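Local coordinates for protein methyl-coenzyme M reductase subunit beta (Methanosarcina barkeri, PDB 1E6Y) that forms part of the F430-dependent nickel enzyme that reduces methyl-coenzyme M with coenzyme B, releasing methane and the mixed heterodisulfide in the last step of methanogenesis, at residues L23-R27 / Q216-F220; S33-T38 / P420-E424; T38-V42 / D122-T127; Y72-N77 / I138-T144; G94-N98 / I110-K114. All blocks are in the same frame, centred on the assembly; numbering follows the deposited sequence.

Contact 1: L23-R27 / Q216-F220; sequences LAPTR and QSGIF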
# COMPACT_ATOMS: atom_id res chain seq x y z
N LEU E 23 -10.52 34.96 -11.19
CA LEU E 23 -11.15 33.65 -11.22
C LEU E 23 -10.29 32.56 -10.58
O LEU E 23 -10.72 31.42 -10.44
CB LEU E 23 -11.48 33.25 -12.66
CG LEU E 23 -12.42 34.19 -13.43
CD1 LEU E 23 -12.59 33.69 -14.86
CD2 LEU E 23 -13.77 34.27 -12.72
N ALA E 24 -9.05 32.91 -10.22
CA ALA E 24 -8.14 31.97 -9.58
C ALA E 24 -8.72 31.47 -8.26
O ALA E 24 -9.24 32.26 -7.47
CB ALA E 24 -6.79 32.63 -9.33
N PRO E 25 -8.64 30.16 -8.00
CA PRO E 25 -9.03 29.59 -6.70
C PRO E 25 -8.37 30.32 -5.53
O PRO E 25 -8.98 30.48 -4.47
CB PRO E 25 -8.57 28.14 -6.80
CG PRO E 25 -8.70 27.83 -8.26
CD PRO E 25 -8.25 29.10 -8.95
N THR E 26 -7.18 30.85 -5.77
CA THR E 26 -6.39 31.54 -4.75
C THR E 26 -6.84 32.99 -4.51
O THR E 26 -6.39 33.63 -3.56
CB THR E 26 -4.90 31.54 -5.13
OG1 THR E 26 -4.76 31.94 -6.50
CG2 THR E 26 -4.31 30.14 -4.96
N ARG E 27 -7.74 33.50 -5.36
CA ARG E 27 -8.22 34.87 -5.22
C ARG E 27 -9.74 34.96 -5.15
O ARG E 27 -10.28 35.93 -4.60
CB ARG E 27 -7.77 35.73 -6.43
CG ARG E 27 -6.27 35.86 -6.52
CD ARG E 27 -5.81 36.84 -7.61
NE ARG E 27 -4.37 36.64 -7.81
CZ ARG E 27 -3.87 35.80 -8.74
NH1 ARG E 27 -2.57 35.64 -8.81
NH2 ARG E 27 -4.75 35.17 -9.51
N GLN E 216 -9.43 22.73 -11.37
CA GLN E 216 -8.44 23.80 -11.40
C GLN E 216 -7.97 24.20 -10.01
O GLN E 216 -6.81 24.57 -9.83
CB GLN E 216 -8.99 25.02 -12.15
CG GLN E 216 -9.19 24.79 -13.65
CD GLN E 216 -7.96 24.20 -14.33
OE1 GLN E 216 -6.82 24.48 -13.95
NE2 GLN E 216 -8.20 23.38 -15.36
N SER E 217 -8.84 24.05 -9.01
CA SER E 217 -8.42 24.20 -7.62
C SER E 217 -7.38 23.14 -7.26
O SER E 217 -6.40 23.43 -6.57
CB SER E 217 -9.62 24.09 -6.68
OG SER E 217 -10.49 25.20 -6.83
N GLY E 218 -7.56 21.95 -7.83
CA GLY E 218 -6.56 20.90 -7.70
C GLY E 218 -5.26 21.23 -8.40
O GLY E 218 -4.19 21.16 -7.79
N ILE E 219 -5.34 21.65 -9.66
CA ILE E 219 -4.15 22.04 -10.42
C ILE E 219 -3.37 23.14 -9.71
O ILE E 219 -2.14 23.08 -9.61
CB ILE E 219 -4.51 22.52 -11.85
CG1 ILE E 219 -5.28 21.42 -12.60
CG2 ILE E 219 -3.25 22.89 -12.62
CD1 ILE E 219 -4.53 20.10 -12.72
N PHE E 220 -4.09 24.08 -9.10
CA PHE E 220 -3.46 25.14 -8.33
C PHE E 220 -2.76 24.60 -7.09
O PHE E 220 -1.63 24.98 -6.79
CB PHE E 220 -4.49 26.20 -7.93
CG PHE E 220 -4.64 27.31 -8.94
CD1 PHE E 220 -5.21 27.06 -10.18
CD2 PHE E 220 -4.20 28.60 -8.65
CE1 PHE E 220 -5.33 28.08 -11.13
CE2 PHE E 220 -4.32 29.62 -9.59
CZ PHE E 220 -4.89 29.36 -10.83
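Pro25 lies on the ring of Phe220, and this pair is the heart of the contact. The proline CD sits 3.7 Å from the centroid of the Phe220 ring and only 7° off its normal, a CH-pi contact made squarely over the face, with the two side chains crossing at about a right angle. One turn earlier on the helix, Ser217 OG meets the CB-CG side of the pyrrolidine, 3.5 Å from Pro25 CG. That hydroxyl, turned beside its own backbone N (chi1 -68°), is hydrogen-bonded to Ile213 O, and its contact with the proline carbons is packing. The Phe220 ring is also approached obliquely, by Ala24 CB at 3.9 Å from Phe220 CE2 and by Thr26.

Further out, the loop and the ring each have support. A backbone bond from Arg27 N to Ala24 O, 2.9 Å long, closes the turn that presents Pro25, while Arg27 itself pairs with Glu230 and reaches Val91 O of the second beta subunit. Leu234 of helix 228-241 packs against Phe220. The result is a proline-on-aromatic contact joining the loop before helix 29-40 to helix 204-221, thus tying the N-terminal family region of the chain to the C-terminal one.

Contact 2: S33-T38 / P420-E424; sequences SIIMDT and PEFRE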
# COMPACT_ATOMS: atom_id res chain seq x y z
N SER E 33 -15.35 29.66 -1.21
CA SER E 33 -16.55 29.30 -0.46
C SER E 33 -17.02 27.90 -0.84
O SER E 33 -17.37 27.10 0.03
CB SER E 33 -17.67 30.32 -0.70
OG SER E 33 -18.88 29.90 -0.10
N ILE E 34 -16.99 27.59 -2.13
CA ILE E 34 -17.32 26.25 -2.62
C ILE E 34 -16.35 25.20 -2.07
O ILE E 34 -16.77 24.15 -1.60
CB ILE E 34 -17.33 26.21 -4.17
CG1 ILE E 34 -18.57 26.94 -4.70
CG2 ILE E 34 -17.34 24.77 -4.67
CD1 ILE E 34 -18.54 27.20 -6.19
N ILE E 35 -15.06 25.53 -2.06
CA ILE E 35 -14.04 24.63 -1.52
C ILE E 35 -14.22 24.42 -0.01
O ILE E 35 -14.24 23.29 0.46
CB ILE E 35 -12.62 25.17 -1.81
CG1 ILE E 35 -12.34 25.12 -3.31
CG2 ILE E 35 -11.57 24.36 -1.05
CD1 ILE E 35 -11.16 25.97 -3.74
N MET E 36 -14.42 25.52 0.72
CA MET E 36 -14.65 25.45 2.16
C MET E 36 -15.88 24.61 2.51
O MET E 36 -15.82 23.77 3.41
CB MET E 36 -14.79 26.85 2.74
CG MET E 36 -15.17 26.88 4.21
SD MET E 36 -14.01 26.02 5.30
CE MET E 36 -12.66 27.19 5.33
N ASP E 37 -16.98 24.84 1.80
CA ASP E 37 -18.21 24.09 2.05
C ASP E 37 -18.05 22.61 1.69
O ASP E 37 -18.60 21.74 2.36
CB ASP E 37 -19.37 24.69 1.26
CG ASP E 37 -19.88 25.99 1.88
OD1 ASP E 37 -19.39 26.39 2.95
OD2 ASP E 37 -20.77 26.62 1.27
N THR E 38 -17.27 22.34 0.65
CA THR E 38 -16.96 20.97 0.26
C THR E 38 -16.10 20.29 1.32
O THR E 38 -16.34 19.15 1.69
CB THR E 38 -16.22 20.94 -1.10
OG1 THR E 38 -17.05 21.54 -2.10
CG2 THR E 38 -15.91 19.51 -1.51
N PRO E 420 -26.97 26.38 -3.12
CA PRO E 420 -27.15 27.23 -4.31
C PRO E 420 -25.88 27.42 -5.14
O PRO E 420 -25.92 27.36 -6.37
CB PRO E 420 -27.64 28.56 -3.74
CG PRO E 420 -27.78 28.36 -2.24
CD PRO E 420 -27.71 26.90 -1.96
N GLU E 421 -24.75 27.62 -4.47
CA GLU E 421 -23.48 27.86 -5.14
C GLU E 421 -22.93 26.60 -5.80
O GLU E 421 -22.15 26.67 -6.75
CB GLU E 421 -22.46 28.41 -4.15
CG GLU E 421 -22.87 29.73 -3.50
CD GLU E 421 -23.47 29.55 -2.11
OE1 GLU E 421 -23.00 30.26 -1.19
OE2 GLU E 421 -24.40 28.74 -1.94
N PHE E 422 -23.34 25.44 -5.28
CA PHE E 422 -22.95 24.15 -5.85
C PHE E 422 -23.76 23.85 -7.12
O PHE E 422 -23.20 23.41 -8.12
CB PHE E 422 -23.16 23.03 -4.83
CG PHE E 422 -22.06 22.92 -3.80
CD1 PHE E 422 -21.42 24.06 -3.32
CD2 PHE E 422 -21.71 21.68 -3.28
CE1 PHE E 422 -20.43 23.96 -2.34
CE2 PHE E 422 -20.72 21.58 -2.30
CZ PHE E 422 -20.08 22.71 -1.84
N ARG E 423 -25.06 24.13 -7.08
CA ARG E 423 -25.92 23.81 -8.22
C ARG E 423 -25.81 24.87 -9.31
O ARG E 423 -26.04 24.57 -10.49
CB ARG E 423 -27.37 23.60 -7.82
CG ARG E 423 -28.07 24.83 -7.27
CD ARG E 423 -29.58 24.70 -7.51
NE ARG E 423 -30.23 25.83 -6.85
CZ ARG E 423 -30.69 25.82 -5.60
NH1 ARG E 423 -31.25 26.91 -5.10
NH2 ARG E 423 -30.63 24.72 -4.86
N GLU E 424 -25.45 26.10 -8.95
CA GLU E 424 -25.29 27.16 -9.94
C GLU E 424 -23.94 27.88 -9.81
O GLU E 424 -23.88 29.05 -9.44
CB GLU E 424 -26.43 28.17 -9.82
CG GLU E 424 -27.79 27.59 -10.16
CD GLU E 424 -28.84 28.65 -10.41
OE1 GLU E 424 -29.34 29.23 -9.42
OE2 GLU E 424 -29.18 28.89 -11.58
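Phe422 reaches from the short helix 420-423 to the side of helix 29-40, where Ile34, Asp37 and Thr38 receive it: a helix-helix packing contact between the N-terminal and C-terminal family regions of the chain. The side chain is best followed outward. Its CB leaves the backbone without heading for the other helix, but CG turns beside the backbone N (chi1 -79°) and the ring then extends toward the partner. At CE1 the ring meets Ile34 CG2 at 4.0 Å, the two side chains sliding past each other in opposite directions; Asp37 CB and Ile34 O come to the same corner. On the other flank, Phe422 CE2 has Thr38 OG1 at 3.7 Å. CZ, the tip, enters deepest: Phe422 CZ has Asp37 CB at 3.7 Å and Ile34 O at 3.6 Å. Both of these approach the ring obliquely, whereas Thr38 N lies at its edge, in plane.

Beside the ring, Ile34 turns its other branch to Glu421, with Ile34 CD1 3.7 Å from Glu421 O. Asp37 contributes its CB, while its OD1 forms a salt bridge with Arg40 NE; the Glu421 carboxylate is near enough that the like charges may disfavour each other slightly. Tyr214 of helix 204-221 touches both Ile34 and Phe422, and bonds to Thr38 OG1.

Ile34 O accepts two donors from opposite faces of its plane, Thr38 N and Thr38 OG1, the latter at 2.7 Å and 35° out of the carbonyl plane. This bond holds Thr38 OG1 at 3.3 Å from Phe422 CZ.

Contact 3: T38-V42 / D122-T127; sequences TKRSV and DFMSAT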
# COMPACT_ATOMS: atom_id res chain seq x y z
N THR E 38 -17.27 22.34 0.65
CA THR E 38 -16.96 20.97 0.26
C THR E 38 -16.10 20.29 1.32
O THR E 38 -16.34 19.15 1.69
CB THR E 38 -16.22 20.94 -1.10
OG1 THR E 38 -17.05 21.54 -2.10
CG2 THR E 38 -15.91 19.51 -1.51
N LYS E 39 -15.13 21.03 1.85
CA LYS E 39 -14.26 20.51 2.89
C LYS E 39 -15.01 20.24 4.20
O LYS E 39 -14.81 19.20 4.82
CB LYS E 39 -13.09 21.47 3.16
CG LYS E 39 -12.08 21.54 2.03
CD LYS E 39 -10.99 22.56 2.33
CE LYS E 39 -10.08 22.10 3.46
NZ LYS E 39 -8.96 23.06 3.69
N ARG E 40 -15.90 21.15 4.59
CA ARG E 40 -16.45 21.10 5.95
C ARG E 40 -17.74 20.34 6.05
O ARG E 40 -18.30 20.20 7.16
CB ARG E 40 -16.64 22.55 6.45
CG ARG E 40 -17.87 23.23 5.87
CD ARG E 40 -17.85 24.73 6.18
NE ARG E 40 -19.00 25.46 5.69
CZ ARG E 40 -20.09 25.85 6.34
NH1 ARG E 40 -20.26 25.60 7.64
NH2 ARG E 40 -21.05 26.54 5.71
N SER E 41 -18.23 19.79 4.95
CA SER E 41 -19.56 19.17 4.94
C SER E 41 -19.56 17.67 4.66
O SER E 41 -18.80 17.19 3.82
CB SER E 41 -20.46 19.86 3.91
OG SER E 41 -20.53 21.26 4.14
N VAL E 42 -20.42 16.95 5.38
CA VAL E 42 -20.67 15.54 5.10
C VAL E 42 -22.16 15.21 5.14
O VAL E 42 -22.96 15.97 5.69
CB VAL E 42 -19.93 14.59 6.09
CG1 VAL E 42 -18.43 14.77 5.98
CG2 VAL E 42 -20.41 14.84 7.53
N ASP E 122 -6.26 19.19 6.96
CA ASP E 122 -7.03 18.90 5.76
C ASP E 122 -8.54 19.02 6.00
O ASP E 122 -9.01 20.04 6.50
CB ASP E 122 -6.64 17.52 5.19
CG ASP E 122 -6.68 16.40 6.24
OD1 ASP E 122 -5.62 16.09 6.82
OD2 ASP E 122 -7.74 15.76 6.40
N PHE E 123 -9.30 18.00 5.61
CA PHE E 123 -10.75 18.10 5.56
C PHE E 123 -11.49 17.00 6.31
O PHE E 123 -12.72 17.00 6.36
CB PHE E 123 -11.23 18.13 4.10
CG PHE E 123 -10.65 17.02 3.26
CD1 PHE E 123 -11.31 15.79 3.15
CD2 PHE E 123 -9.44 17.19 2.59
CE1 PHE E 123 -10.76 14.76 2.39
CE2 PHE E 123 -8.89 16.16 1.84
CZ PHE E 123 -9.55 14.94 1.74
N MET E 124 -10.76 16.06 6.90
CA MET E 124 -11.39 14.90 7.52
C MET E 124 -12.13 15.20 8.82
O MET E 124 -12.93 14.39 9.27
CB MET E 124 -10.37 13.78 7.73
CG MET E 124 -9.95 13.05 6.46
SD MET E 124 -11.30 12.70 5.29
CE MET E 124 -12.30 11.57 6.25
N SER E 125 -11.90 16.38 9.40
CA SER E 125 -12.63 16.77 10.61
C SER E 125 -14.15 16.81 10.38
O SER E 125 -14.91 16.50 11.29
CB SER E 125 -12.15 18.13 11.14
OG SER E 125 -12.45 19.18 10.25
N ALA E 126 -14.57 17.12 9.16
CA ALA E 126 -16.00 17.11 8.83
C ALA E 126 -16.61 15.72 9.02
O ALA E 126 -17.73 15.58 9.52
CB ALA E 126 -16.22 17.58 7.39
N THR E 127 -15.85 14.69 8.63
CA THR E 127 -16.29 13.31 8.75
C THR E 127 -16.20 12.81 10.18
O THR E 127 -17.16 12.23 10.70
CB THR E 127 -15.46 12.39 7.84
OG1 THR E 127 -15.69 12.74 6.47
CG2 THR E 127 -15.86 10.93 8.04
O HOH W 1 -7.91 22.56 6.31
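Lys39, Ala126 and Val42 carry most of this contact, in which the junction between helix 29-40 and strand 41-45 packs against the start of helix 125-141. Ala126 is the small knob at its middle. Its CB points toward the turning backbone and lies 3.3 Å from Lys39 O and 3.4 Å from Arg40 O, a close approach of the two segments at the helix-to-strand turn. Val42, the second residue of the strand, straddles what follows: CG2 rests 3.4 Å from Ala126 O, while CG1 faces Ala126 CB and the hydroxyl of Thr127.

Lys39 runs the other way. Its CB packs on Phe123 CB at 3.9 Å, the side chains crossing at about a right angle, and a bend at chi3 (70°) carries CE past Asp122 O. Its ammonium group binds Gly120 O of the second beta subunit, so this edge of the contact lies at the interface between the two beta subunits. Asp122, whose OD1 bonds Ser187 of that same subunit, uses OD2 to form an Asx turn with Met124 N, which shapes the approach to the helix. Between the segments a water bridges Lys39 NZ, 2.9 Å away, and Asp122 O, 2.8 Å away.

Contact 4: Y72-N77 / I138-T144; sequences YDIVGN and IMDMFGT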
# COMPACT_ATOMS: atom_id res chain seq x y z
N TYR E 72 -33.55 1.22 17.42
CA TYR E 72 -33.66 2.65 17.70
C TYR E 72 -34.39 3.32 16.55
O TYR E 72 -34.08 3.07 15.38
CB TYR E 72 -32.28 3.28 17.86
CG TYR E 72 -31.43 2.72 18.98
CD1 TYR E 72 -31.99 1.96 20.01
CD2 TYR E 72 -30.06 3.00 19.04
CE1 TYR E 72 -31.21 1.50 21.07
CE2 TYR E 72 -29.28 2.55 20.10
CZ TYR E 72 -29.86 1.80 21.11
OH TYR E 72 -29.08 1.37 22.16
N ASP E 73 -35.33 4.19 16.88
CA ASP E 73 -36.03 4.95 15.85
C ASP E 73 -35.24 6.21 15.50
O ASP E 73 -35.54 7.30 15.98
CB ASP E 73 -37.44 5.32 16.32
CG ASP E 73 -38.31 5.87 15.20
OD1 ASP E 73 -37.90 5.81 14.02
OD2 ASP E 73 -39.41 6.36 15.51
N ILE E 74 -34.21 6.04 14.67
CA ILE E 74 -33.34 7.15 14.28
C ILE E 74 -34.10 8.16 13.42
O ILE E 74 -34.11 9.35 13.72
CB ILE E 74 -32.11 6.64 13.50
CG1 ILE E 74 -31.40 5.53 14.28
CG2 ILE E 74 -31.17 7.80 13.20
CD1 ILE E 74 -30.85 5.96 15.63
N VAL E 75 -34.77 7.66 12.39
CA VAL E 75 -35.49 8.51 11.44
C VAL E 75 -36.66 9.25 12.11
O VAL E 75 -36.86 10.44 11.85
CB VAL E 75 -36.01 7.67 10.25
CG1 VAL E 75 -36.87 8.53 9.33
CG2 VAL E 75 -34.83 7.10 9.47
N GLY E 76 -37.36 8.57 13.00
CA GLY E 76 -38.49 9.19 13.69
C GLY E 76 -38.08 10.27 14.68
O GLY E 76 -38.92 11.05 15.13
N ASN E 77 -36.79 10.31 15.02
CA ASN E 77 -36.26 11.30 15.94
C ASN E 77 -35.25 12.21 15.23
O ASN E 77 -34.43 12.86 15.88
CB ASN E 77 -35.59 10.61 17.13
CG ASN E 77 -36.58 9.99 18.08
OD1 ASN E 77 -37.16 10.67 18.92
ND2 ASN E 77 -36.81 8.69 17.94
N ILE E 138 -26.77 9.40 19.47
CA ILE E 138 -27.52 8.15 19.52
C ILE E 138 -27.29 7.43 20.85
O ILE E 138 -28.23 6.92 21.46
CB ILE E 138 -27.13 7.21 18.35
CG1 ILE E 138 -27.57 7.84 17.02
CG2 ILE E 138 -27.78 5.84 18.52
CD1 ILE E 138 -27.20 7.03 15.80
N MET E 139 -26.05 7.46 21.34
CA MET E 139 -25.70 6.84 22.61
C MET E 139 -26.55 7.43 23.74
O MET E 139 -27.13 6.69 24.54
CB MET E 139 -24.22 7.06 22.91
CG MET E 139 -23.57 5.96 23.74
SD MET E 139 -23.30 4.45 22.79
CE MET E 139 -22.06 5.00 21.61
N ASP E 140 -26.69 8.75 23.73
CA ASP E 140 -27.45 9.46 24.76
C ASP E 140 -28.96 9.29 24.60
O ASP E 140 -29.66 8.98 25.56
CB ASP E 140 -27.10 10.94 24.74
CG ASP E 140 -25.73 11.23 25.32
OD1 ASP E 140 -25.26 10.46 26.19
OD2 ASP E 140 -25.11 12.23 24.91
N MET E 141 -29.45 9.51 23.38
CA MET E 141 -30.89 9.56 23.12
C MET E 141 -31.58 8.24 23.41
O MET E 141 -32.72 8.21 23.88
CB MET E 141 -31.14 9.96 21.66
CG MET E 141 -32.60 10.10 21.29
SD MET E 141 -32.81 10.79 19.65
CE MET E 141 -32.47 12.53 19.98
N PHE E 142 -30.88 7.14 23.14
CA PHE E 142 -31.48 5.82 23.24
C PHE E 142 -30.92 5.01 24.41
O PHE E 142 -31.23 3.82 24.55
CB PHE E 142 -31.31 5.07 21.92
CG PHE E 142 -31.97 5.76 20.76
CD1 PHE E 142 -31.24 6.59 19.91
CD2 PHE E 142 -33.34 5.62 20.54
CE1 PHE E 142 -31.86 7.29 18.88
CE2 PHE E 142 -33.98 6.32 19.51
CZ PHE E 142 -33.23 7.15 18.68
N GLY E 143 -30.13 5.66 25.25
CA GLY E 143 -29.68 5.07 26.50
C GLY E 143 -28.89 3.79 26.35
O GLY E 143 -29.07 2.85 27.12
N THR E 144 -27.98 3.77 25.38
CA THR E 144 -27.21 2.57 25.06
C THR E 144 -26.33 2.13 26.23
O THR E 144 -25.61 2.94 26.82
CB THR E 144 -26.33 2.81 23.83
OG1 THR E 144 -27.13 3.35 22.76
CG2 THR E 144 -25.68 1.52 23.37
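Tyr72 and Phe142 form an offset stack where the loop leading into helix 78-89 closes over the end of helix 125-141, which finishes in a Schellman motif with Gly143 at positive phi. The rings are nearly parallel, 8° apart, but displaced by so much that each ring takes the other's CB as its main bump. Phe142 CB stands 3.4 Å from the Tyr72 centroid, almost on the normal, and Tyr72 CB sits over the Phe142 ring in return. The two side chains slide past each other in opposite directions, which is what makes this exchange possible. Met141, with CG anti to the backbone N (chi1 -178°), sets that atom over the opposite face of Phe142, offset toward the rim, which places the ring between two side chains.

The hollow beside the stack is filled by isoleucines. Ile138 CG2 packs on Tyr72 CD2 at 3.7 Å, and Ile74 extends CD1 into the corner between Ile138 CD1 and Phe142 CE1, 3.7 Å from the latter. At the rim, Met141 SD rests on Asn77 CB. Leu53 and Ile49 of helix 46-55 touch Tyr72 and Ile138 respectively, and Val152 of helix 149-157 packs on Ile138 and Thr144.

Two polar details pin the shape. At the far end of the tyrosine, Tyr72 OH and Thr144 OG1 are hydrogen-bonded at 2.8 Å. Along the Phe142 edge, the amide of Asn77 stands nearly perpendicular to the ring and gives Asp73 O a hydrogen bond from ND2, 2.7 Å long, almost straight at 176° and in the plane of the carbonyl.

Contact 5: G94-N98 / I110-K114; sequences GDDTN and IQSPK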
# COMPACT_ATOMS: atom_id res chain seq x y z
N GLY E 94 -23.70 30.37 17.71
CA GLY E 94 -24.03 31.29 16.64
C GLY E 94 -23.02 31.31 15.51
O GLY E 94 -23.03 32.23 14.68
N ASP E 95 -22.14 30.31 15.45
CA ASP E 95 -21.21 30.22 14.34
C ASP E 95 -21.87 29.62 13.09
O ASP E 95 -23.08 29.43 13.05
CB ASP E 95 -19.94 29.43 14.73
CG ASP E 95 -20.19 27.94 15.00
OD1 ASP E 95 -19.25 27.28 15.47
OD2 ASP E 95 -21.30 27.43 14.74
N ASP E 96 -21.05 29.28 12.11
CA ASP E 96 -21.54 28.87 10.79
C ASP E 96 -21.79 27.36 10.67
O ASP E 96 -21.95 26.84 9.57
CB ASP E 96 -20.56 29.34 9.71
CG ASP E 96 -19.14 28.86 9.94
OD1 ASP E 96 -18.63 28.99 11.07
OD2 ASP E 96 -18.52 28.36 8.98
N THR E 97 -21.88 26.68 11.81
CA THR E 97 -22.34 25.29 11.82
C THR E 97 -23.75 25.20 11.26
O THR E 97 -24.60 26.05 11.55
CB THR E 97 -22.34 24.70 13.24
OG1 THR E 97 -21.05 24.87 13.84
CG2 THR E 97 -22.69 23.22 13.21
N ASN E 98 -23.99 24.20 10.42
CA ASN E 98 -25.29 24.01 9.81
C ASN E 98 -25.62 22.52 9.71
O ASN E 98 -24.89 21.76 9.08
CB ASN E 98 -25.32 24.65 8.42
CG ASN E 98 -26.71 24.71 7.83
OD1 ASN E 98 -27.68 25.02 8.52
ND2 ASN E 98 -26.82 24.41 6.54
N ILE E 110 -24.45 17.66 7.48
CA ILE E 110 -23.68 18.19 8.60
C ILE E 110 -22.54 19.05 8.07
O ILE E 110 -21.59 18.53 7.48
CB ILE E 110 -23.09 17.07 9.49
CG1 ILE E 110 -24.20 16.14 9.97
CG2 ILE E 110 -22.35 17.68 10.68
CD1 ILE E 110 -23.71 15.00 10.83
N GLN E 111 -22.68 20.36 8.22
CA GLN E 111 -21.62 21.29 7.85
C GLN E 111 -20.94 21.79 9.12
O GLN E 111 -21.56 22.46 9.95
CB GLN E 111 -22.19 22.47 7.07
CG GLN E 111 -23.10 22.06 5.92
CD GLN E 111 -23.39 23.19 4.97
OE1 GLN E 111 -24.25 24.03 5.22
NE2 GLN E 111 -22.66 23.22 3.85
N SER E 112 -19.70 21.35 9.32
CA SER E 112 -18.88 21.83 10.42
C SER E 112 -18.64 23.33 10.25
O SER E 112 -18.62 23.84 9.13
CB SER E 112 -17.53 21.10 10.43
OG SER E 112 -17.65 19.81 10.99
N PRO E 113 -18.45 24.05 11.37
CA PRO E 113 -18.00 25.44 11.28
C PRO E 113 -16.64 25.54 10.59
O PRO E 113 -15.82 24.63 10.69
CB PRO E 113 -17.93 25.89 12.74
CG PRO E 113 -17.68 24.62 13.49
CD PRO E 113 -18.47 23.57 12.76
N LYS E 114 -16.41 26.65 9.90
CA LYS E 114 -15.14 26.89 9.21
C LYS E 114 -13.94 26.75 10.13
O LYS E 114 -12.86 26.35 9.70
CB LYS E 114 -15.13 28.29 8.57
CG LYS E 114 -15.85 28.34 7.24
CD LYS E 114 -16.03 29.76 6.73
CE LYS E 114 -16.66 29.74 5.34
NZ LYS E 114 -17.20 31.06 4.91
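Asn98 and Gln111 face each other as an antiparallel hydrogen-bonded pair, with Asn98 N to Gln111 O at 3.0 Å and Gln111 N to Asn98 O at 2.8 Å. Their side chains lie side by side on the same face of the sheet, pointing the same way, and add a third bond: Asn98 ND2 gives a hydrogen to Gln111 OE1 at 2.9 Å. The acceptor lies in the amide plane of Asn98, although the two amide planes are 58° apart. The other end of the glutamine amide, NE2, is bonded to Ser41 OG, which fixes its rotation.

Before the strand begins, an Asx turn organises the loop. Asp95 OD2 accepts from Thr97 N and, at 2.7 Å, from Thr97 OG1, both from the same face of the carboxylate. The threonine hydroxyl so held packs beside Pro113, with OG1 3.1 Å from Pro113 CD, while Asp95 OD1 touches the proline CB and accepts from Val91 N and Asp92 N. Asp96 crosses Pro113 at about a right angle: with CG between its backbone N and carbonyl carbon (chi1 55°), its OD2 takes the Lys114 N-H at 2.9 Å on the syn side, somewhat out of plane.

Arg40 NH1 bonds both Asp96 O and Ser112 O, bringing helix 29-40 to the loop. Strand 107-111 lies between 98-102 and 41-45 in an antiparallel sheet, Ile110 and Ser112 pack on helix 78-89, and Lys114 packs on Met36 of helix 29-40.

Overall arrangement
Helix 29-40 is the thread: contact 1 lies just before it, contact 2 on its side and contact 3 at its end. Contacts 2 and 3 share Thr38, with centres 13 Å apart. Contact 5 joins contact 3 in one sheet through probable backbone hydrogen bonds, and contact 2 touches contacts 1 and 5. Contact 4, about 42 Å from contact 1 between centres, shares helix 125-141 with contact 3. Along the chain the segments of contacts 1 and 2 alternate, as do those of 3 and 4; contact 5 lies within the spans of 3 and 4, and all three within those of 1 and 2, which bind the N-terminal family region to the C-terminal one. Contacts 1 and 3 also reach the second beta subunit.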